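Local coordinates for ABC transporter periplasmic peptide-binding protein (Pseudoalteromonas, PDB 4QFL), which binds dipeptides in the periplasm, here Ala-Phe, and probably delivers them to an ABC transporter for uptake, at residues Q29-S41 / K256-P268. Residues are numbered along the deposited sequence; the frame is centred on the assembly and turned at random.
Sequences QGLVYCAEANPVS and KILTKECDVTAHP
Cys34 and Cys262 are joined by a disulfide (SG to SG 2.0 Å, chi3 82°) that staples strand 30-35, the first of this family 5 solute-binding protein, to the turn leading into the parallel strand 264-266, more than 200 residues later. Beside it the backbones pair: Cys34 N donates almost straight to Val264 O (2.6 Å), and Cys34 O accepts from Ala266 N. Val32 O takes two N-H groups, from Asp263 and Val264, while Val32 N donates to the anti side of Asp263 OD2 (2.8 Å), so that the carboxylate continues the ladder where the second strand has not yet begun. Tyr33 CG stands opposite the residue's own backbone N (chi1 -177°), which lays CD2 3.8 Å from Val264 CG1 and carries the ring on to Ala266 CB. Further along, a water bridges Glu36 OE2 and His267 NE2, the carboxylate and imidazole planes being 76° apart; Arg383 of the phenylalanine pocket forms a salt bridge with the same OE2, and the Glu36 side chain lies about 6 Å from the bound phenylalanine. Strand 30-35 runs between parallel neighbours 241-246 and 264-266, the latter flanked by antiparallel strand 500-513, with helix 250-258 covering the Cys34 face.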
ATOM      1  N   GLN A  29      26.018 -16.998  -1.263  1.00 41.94           N
ATOM      2  CA  GLN A  29      24.736 -17.676  -1.068  1.00 41.23           C
ATOM      3  C   GLN A  29      23.543 -16.811  -1.489  1.00 37.14           C
ATOM      4  O   GLN A  29      23.673 -15.601  -1.733  1.00 32.24           O
ATOM      5  CB  GLN A  29      24.564 -18.154   0.387  1.00 41.32           C
ATOM      6  CG  GLN A  29      24.737 -19.667   0.591  1.00 40.84           C
ATOM      7  CD  GLN A  29      23.772 -20.484  -0.254  1.00 43.40           C
ATOM      8  OE1 GLN A  29      22.596 -20.140  -0.376  1.00 43.99           O
ATOM      9  NE2 GLN A  29      24.268 -21.569  -0.849  1.00 46.62           N
ATOM     10  N   GLY A  30      22.383 -17.451  -1.573  1.00 30.98           N
ATOM     11  CA  GLY A  30      21.180 -16.780  -2.005  1.00 28.00           C
ATOM     12  C   GLY A  30      20.143 -16.744  -0.911  1.00 25.49           C
ATOM     13  O   GLY A  30      20.324 -17.325   0.148  1.00 26.04           O
ATOM     14  N   LEU A  31      19.058 -16.034  -1.175  1.00 21.09           N
ATOM     15  CA  LEU A  31      17.937 -15.979  -0.268  1.00 22.57           C
ATOM     16  C   LEU A  31      16.710 -16.316  -1.082  1.00 18.91           C
ATOM     17  O   LEU A  31      16.594 -15.890  -2.218  1.00 20.11           O
ATOM     18  CB  LEU A  31      17.816 -14.585   0.349  1.00 20.76           C
ATOM     19  CG  LEU A  31      16.730 -14.381   1.411  1.00 24.10           C
ATOM     20  CD1 LEU A  31      17.032 -13.172   2.254  1.00 21.91           C
ATOM     21  CD2 LEU A  31      15.351 -14.240   0.782  1.00 20.73           C
ATOM     22  N   VAL A  32      15.822 -17.122  -0.507  1.00 18.98           N
ATOM     23  CA  VAL A  32      14.531 -17.440  -1.112  1.00 19.37           C
ATOM     24  C   VAL A  32      13.376 -16.915  -0.245  1.00 18.62           C
ATOM     25  O   VAL A  32      13.217 -17.295   0.913  1.00 19.57           O
ATOM     26  CB  VAL A  32      14.363 -18.946  -1.343  1.00 19.13           C
ATOM     27  CG1 VAL A  32      13.006 -19.231  -1.964  1.00 18.97           C
ATOM     28  CG2 VAL A  32      15.481 -19.466  -2.234  1.00 20.09           C
ATOM     29  N   TYR A  33      12.591 -16.020  -0.835  1.00 18.52           N
ATOM     30  CA  TYR A  33      11.506 -15.315  -0.174  1.00 16.99           C
ATOM     31  C   TYR A  33      10.189 -15.887  -0.689  1.00 17.05           C
ATOM     32  O   TYR A  33       9.939 -15.902  -1.895  1.00 18.17           O
ATOM     33  CB  TYR A  33      11.622 -13.829  -0.525  1.00 16.69           C
ATOM     34  CG  TYR A  33      10.617 -12.893   0.113  1.00 20.19           C
ATOM     35  CD1 TYR A  33       9.306 -12.807  -0.364  1.00 20.69           C
ATOM     36  CD2 TYR A  33      10.984 -12.060   1.166  1.00 19.06           C
ATOM     37  CE1 TYR A  33       8.387 -11.932   0.207  1.00 19.48           C
ATOM     38  CE2 TYR A  33      10.076 -11.186   1.740  1.00 18.64           C
ATOM     39  CZ  TYR A  33       8.783 -11.122   1.255  1.00 20.60           C
ATOM     40  OH  TYR A  33       7.874 -10.251   1.823  1.00 25.43           O
ATOM     41  N   CYS A  34       9.353 -16.375   0.225  1.00 18.32           N
ATOM     42  CA  CYS A  34       8.028 -16.901  -0.128  1.00 20.00           C
ATOM     43  C   CYS A  34       7.022 -15.774  -0.177  1.00 19.55           C
ATOM     44  O   CYS A  34       6.623 -15.256   0.867  1.00 18.18           O
ATOM     45  CB  CYS A  34       7.538 -17.931   0.890  1.00 20.52           C
ATOM     46  SG  CYS A  34       7.730 -19.670   0.382  1.00 32.05           S
ATOM     47  N   ALA A  35       6.608 -15.428  -1.394  1.00 19.24           N
ATOM     48  CA  ALA A  35       5.721 -14.291  -1.653  1.00 18.92           C
ATOM     49  C   ALA A  35       4.260 -14.703  -1.820  1.00 17.29           C
ATOM     50  O   ALA A  35       3.956 -15.748  -2.394  1.00 18.51           O
ATOM     51  CB  ALA A  35       6.191 -13.556  -2.884  1.00 19.06           C
ATOM     52  N   GLU A  36       3.353 -13.868  -1.330  1.00 17.47           N
ATOM     53  CA  GLU A  36       1.934 -14.211  -1.322  1.00 17.49           C
ATOM     54  C   GLU A  36       1.201 -13.959  -2.653  1.00 18.55           C
ATOM     55  O   GLU A  36       0.051 -14.361  -2.816  1.00 20.28           O
ATOM     56  CB  GLU A  36       1.217 -13.507  -0.157  1.00 16.15           C
ATOM     57  CG  GLU A  36       0.901 -12.015  -0.368  1.00 15.99           C
ATOM     58  CD  GLU A  36       2.032 -11.094   0.035  1.00 17.64           C
ATOM     59  OE1 GLU A  36       3.176 -11.566   0.231  1.00 17.20           O
ATOM     60  OE2 GLU A  36       1.772  -9.879   0.169  1.00 15.62           O
ATOM     61  N   ALA A  37       1.848 -13.295  -3.609  1.00 18.26           N
ATOM     62  CA  ALA A  37       1.190 -13.040  -4.885  1.00 16.10           C
ATOM     63  C   ALA A  37       2.163 -12.692  -5.994  1.00 17.52           C
ATOM     64  O   ALA A  37       3.293 -12.303  -5.752  1.00 20.75           O
ATOM     65  CB  ALA A  37       0.147 -11.948  -4.752  1.00 16.84           C
ATOM     66  N   ASN A  38       1.686 -12.855  -7.215  1.00 17.26           N
ATOM     67  CA  ASN A  38       2.408 -12.493  -8.414  1.00 18.62           C
ATOM     68  C   ASN A  38       2.535 -10.960  -8.489  1.00 18.67           C
ATOM     69  O   ASN A  38       1.588 -10.246  -8.154  1.00 19.54           O
ATOM     70  CB  ASN A  38       1.589 -13.067  -9.576  1.00 21.17           C
ATOM     71  CG  ASN A  38       2.281 -12.970 -10.904  1.00 23.29           C
ATOM     72  OD1 ASN A  38       1.759 -12.348 -11.823  1.00 27.93           O
ATOM     73  ND2 ASN A  38       3.441 -13.604 -11.032  1.00 23.95           N
ATOM     74  N   PRO A  39       3.706 -10.437  -8.901  1.00 17.17           N
ATOM     75  CA  PRO A  39       3.787  -8.978  -9.072  1.00 18.38           C
ATOM     76  C   PRO A  39       3.073  -8.560 -10.347  1.00 19.07           C
ATOM     77  O   PRO A  39       3.178  -9.263 -11.350  1.00 18.70           O
ATOM     78  CB  PRO A  39       5.290  -8.727  -9.225  1.00 17.65           C
ATOM     79  CG  PRO A  39       5.800  -9.984  -9.869  1.00 18.96           C
ATOM     80  CD  PRO A  39       4.956 -11.107  -9.304  1.00 20.27           C
ATOM     81  N   VAL A  40       2.364  -7.437 -10.311  1.00 19.11           N
ATOM     82  CA  VAL A  40       1.565  -6.991 -11.459  1.00 18.54           C
ATOM     83  C   VAL A  40       2.406  -6.238 -12.479  1.00 17.59           C
ATOM     84  O   VAL A  40       1.976  -5.985 -13.597  1.00 18.84           O
ATOM     85  CB  VAL A  40       0.386  -6.092 -11.030  1.00 18.07           C
ATOM     86  CG1 VAL A  40      -0.598  -6.873 -10.184  1.00 18.46           C
ATOM     87  CG2 VAL A  40       0.885  -4.876 -10.288  1.00 18.17           C
ATOM     88  N   SER A  41       3.617  -5.883 -12.080  1.00 18.34           N
ATOM     89  CA  SER A  41       4.495  -5.095 -12.918  1.00 21.00           C
ATOM     90  C   SER A  41       5.861  -5.072 -12.254  1.00 17.29           C
ATOM     91  O   SER A  41       6.006  -5.496 -11.109  1.00 18.68           O
ATOM     92  CB  SER A  41       3.942  -3.675 -13.036  1.00 16.62           C
ATOM     93  OG  SER A  41       4.698  -2.897 -13.943  1.00 21.21           O
ATOM     94  N   LYS A 256       6.726 -24.429   3.413  1.00 17.48           N
ATOM     95  CA  LYS A 256       8.009 -24.194   2.753  1.00 17.42           C
ATOM     96  C   LYS A 256       9.086 -23.601   3.641  1.00 18.40           C
ATOM     97  O   LYS A 256      10.261 -23.817   3.401  1.00 19.41           O
ATOM     98  CB  LYS A 256       7.840 -23.336   1.512  1.00 19.64           C
ATOM     99  CG  LYS A 256       7.160 -24.074   0.388  1.00 22.32           C
ATOM    100  CD  LYS A 256       6.955 -23.181  -0.817  1.00 24.56           C
ATOM    101  CE  LYS A 256       6.541 -24.002  -2.020  1.00 21.86           C
ATOM    102  NZ  LYS A 256       6.404 -23.156  -3.222  1.00 21.97           N
ATOM    103  N   ILE A 257       8.718 -22.855   4.668  1.00 16.76           N
ATOM    104  CA  ILE A 257       9.764 -22.417   5.578  1.00 17.10           C
ATOM    105  C   ILE A 257      10.185 -23.590   6.461  1.00 18.23           C
ATOM    106  O   ILE A 257      11.356 -23.748   6.792  1.00 20.16           O
ATOM    107  CB  ILE A 257       9.375 -21.173   6.407  1.00 20.37           C
ATOM    108  CG1 ILE A 257      10.626 -20.551   7.037  1.00 19.66           C
ATOM    109  CG2 ILE A 257       8.345 -21.512   7.471  1.00 20.97           C
ATOM    110  CD1 ILE A 257      10.338 -19.296   7.788  1.00 22.53           C
ATOM    111  N   LEU A 258       9.231 -24.445   6.802  1.00 18.56           N
ATOM    112  CA  LEU A 258       9.531 -25.621   7.620  1.00 19.74           C
ATOM    113  C   LEU A 258      10.508 -26.587   6.930  1.00 20.90           C
ATOM    114  O   LEU A 258      11.409 -27.125   7.567  1.00 24.20           O
ATOM    115  CB  LEU A 258       8.234 -26.336   8.029  1.00 19.09           C
ATOM    116  CG  LEU A 258       7.376 -25.538   9.011  1.00 20.09           C
ATOM    117  CD1 LEU A 258       6.083 -26.251   9.357  1.00 19.51           C
ATOM    118  CD2 LEU A 258       8.171 -25.236  10.269  1.00 23.23           C
ATOM    119  N   THR A 259      10.329 -26.793   5.628  1.00 21.32           N
ATOM    120  CA  THR A 259      11.168 -27.708   4.858  1.00 21.69           C
ATOM    121  C   THR A 259      12.402 -26.998   4.358  1.00 21.60           C
ATOM    122  O   THR A 259      13.226 -27.589   3.657  1.00 21.85           O
ATOM    123  CB  THR A 259      10.439 -28.214   3.614  1.00 21.73           C
ATOM    124  OG1 THR A 259      10.134 -27.099   2.766  1.00 19.73           O
ATOM    125  CG2 THR A 259       9.156 -28.934   3.997  1.00 22.17           C
ATOM    126  N   LYS A 260      12.501 -25.719   4.697  1.00 21.09           N
ATOM    127  CA  LYS A 260      13.612 -24.874   4.290  1.00 21.71           C
ATOM    128  C   LYS A 260      13.683 -24.672   2.783  1.00 20.39           C
ATOM    129  O   LYS A 260      14.747 -24.389   2.236  1.00 24.44           O
ATOM    130  CB  LYS A 260      14.928 -25.404   4.864  1.00 24.01           C
ATOM    131  CG  LYS A 260      14.849 -25.585   6.377  1.00 30.36           C
ATOM    132  CD  LYS A 260      16.003 -26.396   6.943  1.00 35.11           C
ATOM    133  CE  LYS A 260      15.579 -27.134   8.224  1.00 36.36           C
ATOM    134  NZ  LYS A 260      14.654 -28.301   7.965  1.00 38.01           N
ATOM    135  N   GLU A 261      12.543 -24.808   2.113  1.00 19.68           N
ATOM    136  CA  GLU A 261      12.462 -24.447   0.710  1.00 22.55           C
ATOM    137  C   GLU A 261      12.461 -22.930   0.599  1.00 21.06           C
ATOM    138  O   GLU A 261      12.880 -22.370  -0.412  1.00 21.04           O
ATOM    139  CB  GLU A 261      11.198 -25.018   0.073  1.00 23.60           C
ATOM    140  CG  GLU A 261      11.181 -26.534  -0.061  1.00 26.99           C
ATOM    141  CD  GLU A 261      10.125 -27.022  -1.049  1.00 35.25           C
ATOM    142  OE1 GLU A 261       9.583 -26.189  -1.807  1.00 35.03           O
ATOM    143  OE2 GLU A 261       9.836 -28.243  -1.076  1.00 47.91           O
ATOM    144  N   CYS A 262      11.982 -22.279   1.652  1.00 19.52           N
ATOM    145  CA  CYS A 262      11.959 -20.826   1.748  1.00 20.04           C
ATOM    146  C   CYS A 262      12.730 -20.368   2.964  1.00 21.38           C
ATOM    147  O   CYS A 262      12.647 -20.994   4.014  1.00 22.44           O
ATOM    148  CB  CYS A 262      10.523 -20.314   1.867  1.00 21.76           C
ATOM    149  SG  CYS A 262       9.751 -19.969   0.279  1.00 31.32           S
ATOM    150  N   ASP A 263      13.457 -19.262   2.826  1.00 21.58           N
ATOM    151  CA  ASP A 263      14.215 -18.680   3.928  1.00 17.87           C
ATOM    152  C   ASP A 263      13.428 -17.588   4.631  1.00 18.74           C
ATOM    153  O   ASP A 263      13.646 -17.322   5.805  1.00 18.35           O
ATOM    154  CB  ASP A 263      15.519 -18.097   3.408  1.00 19.94           C
ATOM    155  CG  ASP A 263      16.330 -19.111   2.654  1.00 22.28           C
ATOM    156  OD1 ASP A 263      16.584 -20.194   3.219  1.00 22.97           O
ATOM    157  OD2 ASP A 263      16.690 -18.842   1.491  1.00 23.33           O
ATOM    158  N   VAL A 264      12.526 -16.953   3.896  1.00 17.59           N
ATOM    159  CA  VAL A 264      11.663 -15.926   4.455  1.00 18.64           C
ATOM    160  C   VAL A 264      10.236 -16.125   3.963  1.00 17.29           C
ATOM    161  O   VAL A 264      10.009 -16.412   2.790  1.00 18.96           O
ATOM    162  CB  VAL A 264      12.116 -14.510   4.067  1.00 17.00           C
ATOM    163  CG1 VAL A 264      11.222 -13.476   4.734  1.00 18.76           C
ATOM    164  CG2 VAL A 264      13.570 -14.278   4.443  1.00 15.37           C
ATOM    165  N   THR A 265       9.284 -15.963   4.873  1.00 16.76           N
ATOM    166  CA  THR A 265       7.874 -16.162   4.579  1.00 18.42           C
ATOM    167  C   THR A 265       7.053 -14.915   4.843  1.00 17.95           C
ATOM    168  O   THR A 265       6.942 -14.451   5.966  1.00 16.87           O
ATOM    169  CB  THR A 265       7.285 -17.324   5.391  1.00 19.70           C
ATOM    170  OG1 THR A 265       7.614 -18.554   4.743  1.00 25.11           O
ATOM    171  CG2 THR A 265       5.784 -17.211   5.457  1.00 21.03           C
ATOM    172  N   ALA A 266       6.487 -14.377   3.775  1.00 19.18           N
ATOM    173  CA  ALA A 266       5.623 -13.216   3.861  1.00 19.70           C
ATOM    174  C   ALA A 266       4.327 -13.583   4.550  1.00 17.20           C
ATOM    175  O   ALA A 266       3.783 -14.668   4.339  1.00 19.70           O
ATOM    176  CB  ALA A 266       5.335 -12.678   2.461  1.00 18.68           C
ATOM    177  N   HIS A 267       3.848 -12.666   5.380  1.00 16.74           N
ATOM    178  CA  HIS A 267       2.547 -12.792   6.022  1.00 18.78           C
ATOM    179  C   HIS A 267       2.254 -14.216   6.481  1.00 19.06           C
ATOM    180  O   HIS A 267       1.395 -14.882   5.904  1.00 18.58           O
ATOM    181  CB  HIS A 267       1.443 -12.320   5.069  1.00 18.65           C
ATOM    182  CG  HIS A 267       1.653 -10.935   4.539  1.00 18.64           C
ATOM    183  ND1 HIS A 267       1.249  -9.812   5.224  1.00 18.42           N
ATOM    184  CD2 HIS A 267       2.225 -10.494   3.393  1.00 17.50           C
ATOM    185  CE1 HIS A 267       1.563  -8.735   4.524  1.00 19.84           C
ATOM    186  NE2 HIS A 267       2.147  -9.122   3.405  1.00 21.81           N
ATOM    187  N   PRO A 268       2.969 -14.690   7.520  1.00 20.47           N
ATOM    188  CA  PRO A 268       2.726 -16.033   8.059  1.00 18.99           C
ATOM    189  C   PRO A 268       1.299 -16.192   8.581  1.00 19.66           C
ATOM    190  O   PRO A 268       0.752 -15.287   9.205  1.00 19.31           O
ATOM    191  CB  PRO A 268       3.736 -16.143   9.203  1.00 18.67           C
ATOM    192  CG  PRO A 268       4.095 -14.749   9.542  1.00 15.89           C
ATOM    193  CD  PRO A 268       4.044 -14.003   8.252  1.00 17.83           C
TER
HETATM  194  O   HOH W   1       2.426  -7.176   1.118  1.00 19.20           O